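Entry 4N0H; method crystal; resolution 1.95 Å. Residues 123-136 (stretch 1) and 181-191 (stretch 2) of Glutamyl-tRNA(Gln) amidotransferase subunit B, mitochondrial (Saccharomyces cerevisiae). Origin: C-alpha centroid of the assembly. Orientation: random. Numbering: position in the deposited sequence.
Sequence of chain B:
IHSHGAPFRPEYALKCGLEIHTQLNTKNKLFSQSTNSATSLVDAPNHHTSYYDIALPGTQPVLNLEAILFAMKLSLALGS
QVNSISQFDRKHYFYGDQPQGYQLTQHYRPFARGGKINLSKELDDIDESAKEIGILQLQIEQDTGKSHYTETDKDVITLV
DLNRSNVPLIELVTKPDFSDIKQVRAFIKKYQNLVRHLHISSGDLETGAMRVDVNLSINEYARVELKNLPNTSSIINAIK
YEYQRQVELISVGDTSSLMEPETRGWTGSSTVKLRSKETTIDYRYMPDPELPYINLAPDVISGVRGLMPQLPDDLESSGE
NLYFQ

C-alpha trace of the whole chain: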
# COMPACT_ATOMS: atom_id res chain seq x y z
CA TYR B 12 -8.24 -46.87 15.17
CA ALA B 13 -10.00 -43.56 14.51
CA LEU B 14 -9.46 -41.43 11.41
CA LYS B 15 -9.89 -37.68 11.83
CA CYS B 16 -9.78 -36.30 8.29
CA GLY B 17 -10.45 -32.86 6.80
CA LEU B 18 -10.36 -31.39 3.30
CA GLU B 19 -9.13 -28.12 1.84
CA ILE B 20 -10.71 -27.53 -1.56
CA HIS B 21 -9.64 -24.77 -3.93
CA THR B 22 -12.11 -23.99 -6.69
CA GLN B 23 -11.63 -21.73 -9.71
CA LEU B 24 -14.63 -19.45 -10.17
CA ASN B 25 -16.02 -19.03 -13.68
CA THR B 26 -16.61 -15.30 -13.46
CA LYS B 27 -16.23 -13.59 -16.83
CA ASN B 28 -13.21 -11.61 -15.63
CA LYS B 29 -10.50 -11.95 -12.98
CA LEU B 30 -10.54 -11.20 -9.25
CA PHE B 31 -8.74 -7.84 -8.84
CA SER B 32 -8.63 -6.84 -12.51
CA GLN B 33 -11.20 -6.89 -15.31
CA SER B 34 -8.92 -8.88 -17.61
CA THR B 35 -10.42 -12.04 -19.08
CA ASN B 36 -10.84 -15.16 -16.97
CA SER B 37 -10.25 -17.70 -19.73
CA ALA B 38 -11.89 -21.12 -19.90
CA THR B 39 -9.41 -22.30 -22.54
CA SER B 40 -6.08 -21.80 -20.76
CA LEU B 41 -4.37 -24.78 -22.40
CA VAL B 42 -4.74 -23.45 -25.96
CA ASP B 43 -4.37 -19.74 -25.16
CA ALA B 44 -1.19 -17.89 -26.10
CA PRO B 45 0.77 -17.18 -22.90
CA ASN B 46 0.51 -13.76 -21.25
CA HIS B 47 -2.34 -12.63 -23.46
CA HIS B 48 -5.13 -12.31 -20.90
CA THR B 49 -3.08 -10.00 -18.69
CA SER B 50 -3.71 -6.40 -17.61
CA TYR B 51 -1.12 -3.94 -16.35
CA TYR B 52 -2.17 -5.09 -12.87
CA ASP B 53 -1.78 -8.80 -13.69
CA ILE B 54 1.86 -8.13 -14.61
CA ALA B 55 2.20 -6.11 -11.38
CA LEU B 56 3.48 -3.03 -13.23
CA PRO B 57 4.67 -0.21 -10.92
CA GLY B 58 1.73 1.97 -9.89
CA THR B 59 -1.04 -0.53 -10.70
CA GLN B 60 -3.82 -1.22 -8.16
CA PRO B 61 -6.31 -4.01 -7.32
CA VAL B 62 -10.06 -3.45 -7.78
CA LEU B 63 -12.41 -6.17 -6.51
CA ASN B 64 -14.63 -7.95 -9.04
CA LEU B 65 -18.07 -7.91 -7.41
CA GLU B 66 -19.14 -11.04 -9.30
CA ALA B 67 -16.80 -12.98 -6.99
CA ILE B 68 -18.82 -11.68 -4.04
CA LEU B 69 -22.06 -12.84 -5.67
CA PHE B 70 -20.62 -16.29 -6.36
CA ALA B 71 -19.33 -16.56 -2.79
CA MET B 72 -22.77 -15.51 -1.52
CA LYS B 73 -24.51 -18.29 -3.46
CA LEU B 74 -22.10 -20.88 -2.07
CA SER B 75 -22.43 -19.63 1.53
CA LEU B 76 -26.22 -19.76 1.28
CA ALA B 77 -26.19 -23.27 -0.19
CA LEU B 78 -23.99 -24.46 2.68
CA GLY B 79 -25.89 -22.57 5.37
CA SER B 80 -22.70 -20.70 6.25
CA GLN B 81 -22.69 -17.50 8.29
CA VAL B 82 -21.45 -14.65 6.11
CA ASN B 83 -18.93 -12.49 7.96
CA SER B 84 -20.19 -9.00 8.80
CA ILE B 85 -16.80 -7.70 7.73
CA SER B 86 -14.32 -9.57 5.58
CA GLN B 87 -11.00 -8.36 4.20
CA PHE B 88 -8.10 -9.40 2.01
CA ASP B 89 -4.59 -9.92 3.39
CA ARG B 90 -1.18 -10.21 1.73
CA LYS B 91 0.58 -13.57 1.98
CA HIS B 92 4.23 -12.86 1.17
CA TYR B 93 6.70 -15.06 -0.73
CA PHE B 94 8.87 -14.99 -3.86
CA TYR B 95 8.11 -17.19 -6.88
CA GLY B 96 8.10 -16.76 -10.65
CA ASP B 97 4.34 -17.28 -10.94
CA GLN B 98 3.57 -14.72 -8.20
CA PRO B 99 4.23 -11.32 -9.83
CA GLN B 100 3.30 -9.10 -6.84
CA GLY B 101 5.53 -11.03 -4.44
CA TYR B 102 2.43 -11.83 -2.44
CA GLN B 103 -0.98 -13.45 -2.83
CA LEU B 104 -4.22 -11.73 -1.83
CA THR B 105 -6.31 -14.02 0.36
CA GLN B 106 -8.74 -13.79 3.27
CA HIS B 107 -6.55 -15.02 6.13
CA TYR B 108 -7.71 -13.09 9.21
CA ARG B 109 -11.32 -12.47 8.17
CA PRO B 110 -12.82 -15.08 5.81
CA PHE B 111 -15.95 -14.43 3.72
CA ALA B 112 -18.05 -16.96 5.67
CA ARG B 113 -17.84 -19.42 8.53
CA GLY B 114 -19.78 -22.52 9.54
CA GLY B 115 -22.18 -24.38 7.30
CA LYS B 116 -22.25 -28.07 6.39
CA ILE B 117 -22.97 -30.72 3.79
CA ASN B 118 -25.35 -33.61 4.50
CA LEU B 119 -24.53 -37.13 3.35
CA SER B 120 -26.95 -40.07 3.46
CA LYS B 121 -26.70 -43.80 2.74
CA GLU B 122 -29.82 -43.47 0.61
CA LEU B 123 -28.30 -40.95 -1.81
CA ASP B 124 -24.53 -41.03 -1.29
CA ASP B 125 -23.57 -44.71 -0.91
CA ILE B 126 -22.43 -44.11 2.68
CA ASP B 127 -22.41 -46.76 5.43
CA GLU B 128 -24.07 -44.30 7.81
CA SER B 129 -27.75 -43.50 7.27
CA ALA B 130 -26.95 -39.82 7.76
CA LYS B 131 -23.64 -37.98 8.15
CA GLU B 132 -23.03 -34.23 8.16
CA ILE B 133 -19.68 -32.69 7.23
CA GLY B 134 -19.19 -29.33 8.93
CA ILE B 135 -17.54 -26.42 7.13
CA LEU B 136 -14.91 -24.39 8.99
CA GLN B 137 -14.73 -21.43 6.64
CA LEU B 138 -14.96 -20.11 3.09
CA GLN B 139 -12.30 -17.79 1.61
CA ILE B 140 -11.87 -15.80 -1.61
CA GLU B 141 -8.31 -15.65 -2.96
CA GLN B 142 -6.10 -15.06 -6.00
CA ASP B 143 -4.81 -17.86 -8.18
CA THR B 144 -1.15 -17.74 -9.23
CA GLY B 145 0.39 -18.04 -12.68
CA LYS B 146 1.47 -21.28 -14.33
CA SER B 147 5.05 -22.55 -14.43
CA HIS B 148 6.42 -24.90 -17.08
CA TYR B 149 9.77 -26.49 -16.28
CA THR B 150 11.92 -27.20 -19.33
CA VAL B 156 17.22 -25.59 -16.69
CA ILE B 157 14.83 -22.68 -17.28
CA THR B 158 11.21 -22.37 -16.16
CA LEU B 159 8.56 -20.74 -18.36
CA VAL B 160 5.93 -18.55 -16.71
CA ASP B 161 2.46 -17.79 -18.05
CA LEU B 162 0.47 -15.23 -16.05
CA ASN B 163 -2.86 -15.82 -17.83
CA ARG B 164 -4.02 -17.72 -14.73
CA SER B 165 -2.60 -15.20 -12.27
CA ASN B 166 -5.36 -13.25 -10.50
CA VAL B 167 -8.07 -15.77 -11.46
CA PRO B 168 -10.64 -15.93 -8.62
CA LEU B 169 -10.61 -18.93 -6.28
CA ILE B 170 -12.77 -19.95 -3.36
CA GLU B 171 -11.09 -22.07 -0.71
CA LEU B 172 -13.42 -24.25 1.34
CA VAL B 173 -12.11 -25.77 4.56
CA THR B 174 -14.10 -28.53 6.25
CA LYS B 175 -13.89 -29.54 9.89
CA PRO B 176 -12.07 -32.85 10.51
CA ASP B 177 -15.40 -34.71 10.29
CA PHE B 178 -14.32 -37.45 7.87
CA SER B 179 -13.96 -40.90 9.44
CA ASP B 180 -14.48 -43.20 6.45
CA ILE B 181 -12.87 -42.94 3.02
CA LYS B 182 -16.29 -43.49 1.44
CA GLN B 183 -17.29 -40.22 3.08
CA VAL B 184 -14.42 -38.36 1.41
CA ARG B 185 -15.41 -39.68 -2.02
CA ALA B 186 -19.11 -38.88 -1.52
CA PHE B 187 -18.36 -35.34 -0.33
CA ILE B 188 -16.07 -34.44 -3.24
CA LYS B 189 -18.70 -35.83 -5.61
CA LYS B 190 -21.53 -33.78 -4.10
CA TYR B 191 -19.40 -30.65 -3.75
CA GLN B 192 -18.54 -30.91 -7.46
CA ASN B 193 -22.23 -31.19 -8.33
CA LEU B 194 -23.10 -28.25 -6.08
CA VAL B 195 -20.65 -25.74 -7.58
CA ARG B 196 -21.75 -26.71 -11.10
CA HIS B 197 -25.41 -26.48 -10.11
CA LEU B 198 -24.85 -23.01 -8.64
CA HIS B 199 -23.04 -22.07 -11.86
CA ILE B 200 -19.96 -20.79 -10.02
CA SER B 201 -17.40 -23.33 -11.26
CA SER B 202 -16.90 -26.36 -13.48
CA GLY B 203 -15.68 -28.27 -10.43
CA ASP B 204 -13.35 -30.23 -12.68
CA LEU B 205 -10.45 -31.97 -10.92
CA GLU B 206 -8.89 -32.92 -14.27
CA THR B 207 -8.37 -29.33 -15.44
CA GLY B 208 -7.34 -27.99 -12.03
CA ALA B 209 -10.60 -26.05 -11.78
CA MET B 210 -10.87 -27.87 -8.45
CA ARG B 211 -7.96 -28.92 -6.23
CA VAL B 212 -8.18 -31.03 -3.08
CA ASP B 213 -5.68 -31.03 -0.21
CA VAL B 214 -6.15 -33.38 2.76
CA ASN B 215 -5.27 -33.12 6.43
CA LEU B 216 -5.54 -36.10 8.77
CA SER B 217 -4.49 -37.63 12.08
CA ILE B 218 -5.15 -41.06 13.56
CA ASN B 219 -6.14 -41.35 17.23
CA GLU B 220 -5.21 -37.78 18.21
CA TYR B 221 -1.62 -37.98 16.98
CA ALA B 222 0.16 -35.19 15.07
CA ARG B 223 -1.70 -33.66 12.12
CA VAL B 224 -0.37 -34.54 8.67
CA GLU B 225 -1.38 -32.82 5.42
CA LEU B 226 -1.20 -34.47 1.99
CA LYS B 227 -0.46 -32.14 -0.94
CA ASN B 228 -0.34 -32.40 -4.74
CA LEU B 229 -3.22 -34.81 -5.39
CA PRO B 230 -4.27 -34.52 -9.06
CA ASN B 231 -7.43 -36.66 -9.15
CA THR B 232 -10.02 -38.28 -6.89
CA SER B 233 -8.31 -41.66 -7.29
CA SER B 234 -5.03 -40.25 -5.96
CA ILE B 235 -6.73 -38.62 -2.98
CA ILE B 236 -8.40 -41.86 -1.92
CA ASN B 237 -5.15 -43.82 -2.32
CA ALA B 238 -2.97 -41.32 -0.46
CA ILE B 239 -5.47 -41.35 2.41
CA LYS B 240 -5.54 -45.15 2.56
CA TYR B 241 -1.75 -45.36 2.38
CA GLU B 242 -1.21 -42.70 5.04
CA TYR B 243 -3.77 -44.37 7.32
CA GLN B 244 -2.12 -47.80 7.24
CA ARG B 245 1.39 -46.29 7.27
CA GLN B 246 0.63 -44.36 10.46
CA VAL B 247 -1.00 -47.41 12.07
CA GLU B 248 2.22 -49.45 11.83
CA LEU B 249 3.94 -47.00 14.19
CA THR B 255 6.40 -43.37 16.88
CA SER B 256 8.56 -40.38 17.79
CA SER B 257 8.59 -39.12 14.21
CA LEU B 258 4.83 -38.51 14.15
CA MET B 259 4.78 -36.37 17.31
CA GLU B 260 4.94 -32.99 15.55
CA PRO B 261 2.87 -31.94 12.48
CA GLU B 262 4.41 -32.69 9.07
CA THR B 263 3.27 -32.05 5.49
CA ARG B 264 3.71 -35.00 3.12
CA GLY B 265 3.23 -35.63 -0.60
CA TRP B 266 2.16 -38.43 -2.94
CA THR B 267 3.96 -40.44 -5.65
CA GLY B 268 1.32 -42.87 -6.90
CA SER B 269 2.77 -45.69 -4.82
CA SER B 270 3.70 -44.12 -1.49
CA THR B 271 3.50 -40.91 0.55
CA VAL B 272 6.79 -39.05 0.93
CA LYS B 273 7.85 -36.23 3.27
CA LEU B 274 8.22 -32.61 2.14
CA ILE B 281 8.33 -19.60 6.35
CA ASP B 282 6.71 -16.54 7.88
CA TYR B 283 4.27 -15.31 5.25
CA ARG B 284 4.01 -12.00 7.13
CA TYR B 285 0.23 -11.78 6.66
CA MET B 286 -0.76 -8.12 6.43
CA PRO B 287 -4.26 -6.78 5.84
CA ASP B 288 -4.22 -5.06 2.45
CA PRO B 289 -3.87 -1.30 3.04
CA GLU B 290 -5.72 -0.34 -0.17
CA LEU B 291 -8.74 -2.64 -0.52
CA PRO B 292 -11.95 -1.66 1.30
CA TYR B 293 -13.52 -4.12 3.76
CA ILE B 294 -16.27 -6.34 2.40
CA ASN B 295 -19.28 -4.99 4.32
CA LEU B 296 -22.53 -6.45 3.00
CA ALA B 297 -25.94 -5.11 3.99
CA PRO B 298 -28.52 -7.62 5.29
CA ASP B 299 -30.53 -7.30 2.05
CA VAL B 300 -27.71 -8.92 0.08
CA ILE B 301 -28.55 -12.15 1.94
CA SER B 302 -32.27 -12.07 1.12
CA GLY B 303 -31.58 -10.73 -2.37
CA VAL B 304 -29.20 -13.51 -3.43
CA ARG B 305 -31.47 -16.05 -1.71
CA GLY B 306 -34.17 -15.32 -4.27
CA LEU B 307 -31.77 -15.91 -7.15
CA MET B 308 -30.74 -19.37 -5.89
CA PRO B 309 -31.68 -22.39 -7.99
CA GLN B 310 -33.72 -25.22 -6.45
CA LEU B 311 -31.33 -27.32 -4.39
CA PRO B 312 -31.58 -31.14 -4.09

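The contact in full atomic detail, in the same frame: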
# COMPACT_ATOMS: atom_id res chain seq x y z
N LEU B 123 -28.66 -41.72 -0.62
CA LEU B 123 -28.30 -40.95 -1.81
C LEU B 123 -26.80 -40.98 -2.14
O LEU B 123 -26.42 -40.75 -3.28
CB LEU B 123 -28.75 -39.50 -1.65
CG LEU B 123 -30.26 -39.24 -1.56
CD1 LEU B 123 -30.52 -37.78 -1.21
CD2 LEU B 123 -30.95 -39.62 -2.86
N ASP B 124 -25.97 -41.25 -1.14
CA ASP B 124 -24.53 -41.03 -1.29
C ASP B 124 -23.67 -42.28 -1.15
O ASP B 124 -22.44 -42.18 -1.12
CB ASP B 124 -24.07 -39.96 -0.31
CG ASP B 124 -24.73 -38.62 -0.55
OD1 ASP B 124 -24.59 -38.09 -1.67
OD2 ASP B 124 -25.42 -38.11 0.36
N ASP B 125 -24.30 -43.45 -1.07
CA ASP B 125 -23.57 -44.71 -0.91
C ASP B 125 -22.63 -44.66 0.30
O ASP B 125 -21.45 -45.00 0.20
CB ASP B 125 -22.79 -45.07 -2.18
N ILE B 126 -23.18 -44.22 1.43
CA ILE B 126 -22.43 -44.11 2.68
C ILE B 126 -22.91 -45.21 3.62
O ILE B 126 -24.07 -45.61 3.56
CB ILE B 126 -22.66 -42.72 3.31
CG1 ILE B 126 -22.04 -41.63 2.43
CG2 ILE B 126 -22.07 -42.63 4.70
CD1 ILE B 126 -20.54 -41.75 2.32
N ASP B 127 -22.02 -45.73 4.46
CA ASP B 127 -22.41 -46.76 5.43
C ASP B 127 -23.39 -46.21 6.47
O ASP B 127 -24.30 -46.92 6.91
CB ASP B 127 -21.19 -47.34 6.14
CG ASP B 127 -20.41 -48.29 5.25
OD1 ASP B 127 -21.02 -48.90 4.35
OD2 ASP B 127 -19.19 -48.44 5.46
N GLU B 128 -23.20 -44.96 6.84
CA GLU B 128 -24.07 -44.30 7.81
C GLU B 128 -25.34 -43.81 7.12
O GLU B 128 -25.29 -43.33 5.99
CB GLU B 128 -23.35 -43.13 8.47
CG GLU B 128 -21.84 -43.16 8.25
CD GLU B 128 -21.06 -42.98 9.53
OE1 GLU B 128 -21.62 -42.43 10.50
OE2 GLU B 128 -19.87 -43.38 9.55
N SER B 129 -26.47 -43.94 7.81
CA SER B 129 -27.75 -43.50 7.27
C SER B 129 -27.74 -42.00 7.02
O SER B 129 -28.33 -41.52 6.05
CB SER B 129 -28.89 -43.86 8.23
OG SER B 129 -28.71 -43.22 9.49
N ALA B 130 -27.07 -41.27 7.90
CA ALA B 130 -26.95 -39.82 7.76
C ALA B 130 -25.66 -39.33 8.41
O ALA B 130 -25.33 -39.72 9.53
CB ALA B 130 -28.15 -39.13 8.38
N LYS B 131 -24.93 -38.49 7.69
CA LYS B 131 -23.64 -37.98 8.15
C LYS B 131 -23.42 -36.56 7.64
O LYS B 131 -23.39 -36.33 6.43
CB LYS B 131 -22.51 -38.89 7.67
CG LYS B 131 -21.11 -38.34 7.86
CD LYS B 131 -20.71 -38.32 9.33
CE LYS B 131 -19.22 -38.05 9.46
NZ LYS B 131 -18.78 -37.93 10.88
N GLU B 132 -23.27 -35.61 8.56
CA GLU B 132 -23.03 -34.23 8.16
C GLU B 132 -21.55 -33.87 8.26
O GLU B 132 -20.87 -34.24 9.22
CB GLU B 132 -23.90 -33.25 8.95
CG GLU B 132 -23.35 -32.85 10.31
CD GLU B 132 -24.03 -31.61 10.87
OE1 GLU B 132 -23.31 -30.66 11.25
OE2 GLU B 132 -25.28 -31.59 10.93
N ILE B 133 -21.06 -33.18 7.24
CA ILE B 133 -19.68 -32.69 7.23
C ILE B 133 -19.68 -31.19 7.44
O ILE B 133 -20.11 -30.44 6.57
CB ILE B 133 -19.00 -33.00 5.88
CG1 ILE B 133 -19.10 -34.49 5.54
CG2 ILE B 133 -17.54 -32.55 5.91
CD1 ILE B 133 -18.32 -35.39 6.47
N GLY B 134 -19.22 -30.75 8.61
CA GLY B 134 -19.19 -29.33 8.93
C GLY B 134 -18.15 -28.56 8.14
O GLY B 134 -17.07 -29.07 7.82
N ILE B 135 -18.47 -27.31 7.82
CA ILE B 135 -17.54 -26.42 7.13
C ILE B 135 -16.93 -25.44 8.13
O ILE B 135 -17.64 -24.81 8.91
CB ILE B 135 -18.25 -25.62 6.02
CG1 ILE B 135 -19.02 -26.56 5.09
CG2 ILE B 135 -17.24 -24.78 5.24
CD1 ILE B 135 -18.16 -27.58 4.39
N LEU B 136 -15.60 -25.33 8.12
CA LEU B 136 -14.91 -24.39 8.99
C LEU B 136 -15.12 -22.98 8.46
O LEU B 136 -15.67 -22.11 9.14
CB LEU B 136 -13.41 -24.71 9.04
CG LEU B 136 -12.56 -24.34 10.26
CD1 LEU B 136 -11.09 -24.51 9.94
CD2 LEU B 136 -12.83 -22.93 10.78
N ILE B 181 -13.40 -43.41 4.30
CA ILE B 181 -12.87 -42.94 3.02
C ILE B 181 -14.01 -42.84 2.01
O ILE B 181 -13.92 -42.10 1.03
CB ILE B 181 -11.75 -43.88 2.50
CG1 ILE B 181 -10.73 -44.17 3.61
CG2 ILE B 181 -11.06 -43.27 1.29
CD1 ILE B 181 -10.98 -45.45 4.40
N LYS B 182 -15.08 -43.58 2.26
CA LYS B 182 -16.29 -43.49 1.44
C LYS B 182 -16.94 -42.13 1.62
O LYS B 182 -17.60 -41.62 0.71
CB LYS B 182 -17.27 -44.60 1.80
N GLN B 183 -16.76 -41.54 2.80
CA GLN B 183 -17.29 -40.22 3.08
C GLN B 183 -16.57 -39.17 2.25
O GLN B 183 -17.20 -38.29 1.67
CB GLN B 183 -17.15 -39.90 4.57
CG GLN B 183 -17.99 -40.78 5.47
CD GLN B 183 -17.68 -40.58 6.94
OE1 GLN B 183 -16.77 -39.83 7.30
NE2 GLN B 183 -18.44 -41.25 7.81
N VAL B 184 -15.24 -39.28 2.19
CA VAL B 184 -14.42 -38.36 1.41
C VAL B 184 -14.83 -38.36 -0.05
O VAL B 184 -15.00 -37.30 -0.65
CB VAL B 184 -12.92 -38.70 1.54
CG1 VAL B 184 -12.09 -37.89 0.55
CG2 VAL B 184 -12.44 -38.47 2.96
N ARG B 185 -15.00 -39.55 -0.62
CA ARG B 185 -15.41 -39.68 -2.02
C ARG B 185 -16.80 -39.09 -2.28
O ARG B 185 -17.01 -38.40 -3.27
CB ARG B 185 -15.36 -41.15 -2.46
CG ARG B 185 -16.08 -41.43 -3.77
CD ARG B 185 -15.83 -42.84 -4.29
NE ARG B 185 -14.58 -42.92 -5.05
CZ ARG B 185 -13.52 -43.63 -4.68
NH1 ARG B 185 -13.55 -44.34 -3.56
NH2 ARG B 185 -12.43 -43.64 -5.44
N ALA B 186 -17.74 -39.36 -1.37
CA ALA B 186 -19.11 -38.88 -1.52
C ALA B 186 -19.20 -37.36 -1.40
O ALA B 186 -20.01 -36.73 -2.07
CB ALA B 186 -20.02 -39.55 -0.51
N PHE B 187 -18.37 -36.78 -0.54
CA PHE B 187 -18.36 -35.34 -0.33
C PHE B 187 -17.83 -34.60 -1.56
O PHE B 187 -18.45 -33.64 -2.03
CB PHE B 187 -17.53 -34.98 0.90
CG PHE B 187 -17.48 -33.51 1.20
CD1 PHE B 187 -18.44 -32.92 2.01
CD2 PHE B 187 -16.47 -32.71 0.67
CE1 PHE B 187 -18.39 -31.57 2.29
CE2 PHE B 187 -16.42 -31.36 0.94
CZ PHE B 187 -17.38 -30.78 1.75
N ILE B 188 -16.68 -35.03 -2.06
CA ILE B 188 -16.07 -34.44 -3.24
C ILE B 188 -17.04 -34.49 -4.41
O ILE B 188 -17.19 -33.53 -5.16
CB ILE B 188 -14.76 -35.16 -3.61
CG1 ILE B 188 -13.73 -34.96 -2.50
CG2 ILE B 188 -14.23 -34.66 -4.94
CD1 ILE B 188 -12.44 -35.72 -2.73
N LYS B 189 -17.72 -35.63 -4.55
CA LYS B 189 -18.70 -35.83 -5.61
C LYS B 189 -19.85 -34.84 -5.51
O LYS B 189 -20.24 -34.22 -6.50
CB LYS B 189 -19.24 -37.26 -5.56
CG LYS B 189 -20.04 -37.67 -6.79
CD LYS B 189 -20.86 -38.92 -6.50
CE LYS B 189 -21.17 -39.69 -7.77
NZ LYS B 189 -19.95 -40.35 -8.32
N LYS B 190 -20.40 -34.69 -4.30
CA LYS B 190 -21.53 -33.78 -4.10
C LYS B 190 -21.10 -32.32 -4.19
O LYS B 190 -21.84 -31.47 -4.70
CB LYS B 190 -22.22 -34.04 -2.76
CG LYS B 190 -23.48 -33.21 -2.56
CD LYS B 190 -24.22 -33.55 -1.27
CE LYS B 190 -24.65 -35.01 -1.26
NZ LYS B 190 -25.78 -35.25 -0.32
N TYR B 191 -19.91 -32.01 -3.68
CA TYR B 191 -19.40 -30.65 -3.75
C TYR B 191 -19.21 -30.22 -5.21
O TYR B 191 -19.52 -29.09 -5.58
CB TYR B 191 -18.10 -30.49 -2.97
CG TYR B 191 -17.65 -29.05 -2.86
CD1 TYR B 191 -18.46 -28.10 -2.25
CD2 TYR B 191 -16.43 -28.64 -3.37
CE1 TYR B 191 -18.07 -26.78 -2.14
CE2 TYR B 191 -16.02 -27.32 -3.27
CZ TYR B 191 -16.85 -26.39 -2.66
OH TYR B 191 -16.46 -25.08 -2.55

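A helix packs well against an irregular neighbour when it offers a small residue where the neighbour comes close and larger ones where it recedes. The contact between residues 123-136 and 181-191 of this amidotransferase subunit, which buries 520 Å² in all, is a compact example. The helix lies across the first stretch, its axis at 67° to that of strand 130-136 and 10.7 Å from it at closest approach. That gap is filled by side chains, whereas the loop leading into the strand comes much nearer.

The nearest pair of backbones is Asp124 and Ala186, whose CA atoms are 5.8 Å apart. Alanine suits this place because its methyl group takes little room: Ala186 CB lies 3.6 Å from Asp124 O and 3.6 Å from Ile126 CD1, so the one carbon meets both a backbone carbonyl and the tip of a branched side chain.

Ile126 is the bump that fits the helix surface. Its CA-to-CB bond runs sideways, but with chi1 and chi2 both m its end turns to the helix and settles in a shallow hollow formed by Lys182, Gln183 and Ala186. Ile126 CD1 is 3.4 Å from Lys182 O and 3.7 Å from Gln183 CA, which places the methyl against the helix backbone itself. The carbonyl of Lys182 is already engaged within the helix by Ala186 N, at 3.1 Å, so the apolar tip does not cost it that partner.

Farther along, where strand and helix stand apart, Phe187 spans the space. Its t rotamer carries the ring to the strand, where two isoleucines on alternate positions receive it. Ile133 CG2 approaches Phe187 CE1 obliquely at 3.8 Å, while Ile135 CD1 lies at the ring edge, 4.2 Å from Phe187 CZ. Gly134, between them, takes no part; a CB there would point away from the helix. All three of the packed side chains are buried, as befits purely hydrocarbon groups.

Polar chains complete the contact. Gln183, the residue most covered by the other stretch, extends beside the loop with its amide 3.7 Å from the strand's lysine (NE2 to Lys131 CE) and 3.1 Å from Glu128 (NE2 to OE2). At the other flank of the Ala186 contact, Lys190 NZ donates a hydrogen bond to Asp124 OD2 at 3.0 Å within a salt bridge. The lysine's length lets it reach from the following helical turn, pairing charges beside the close-packed alanine.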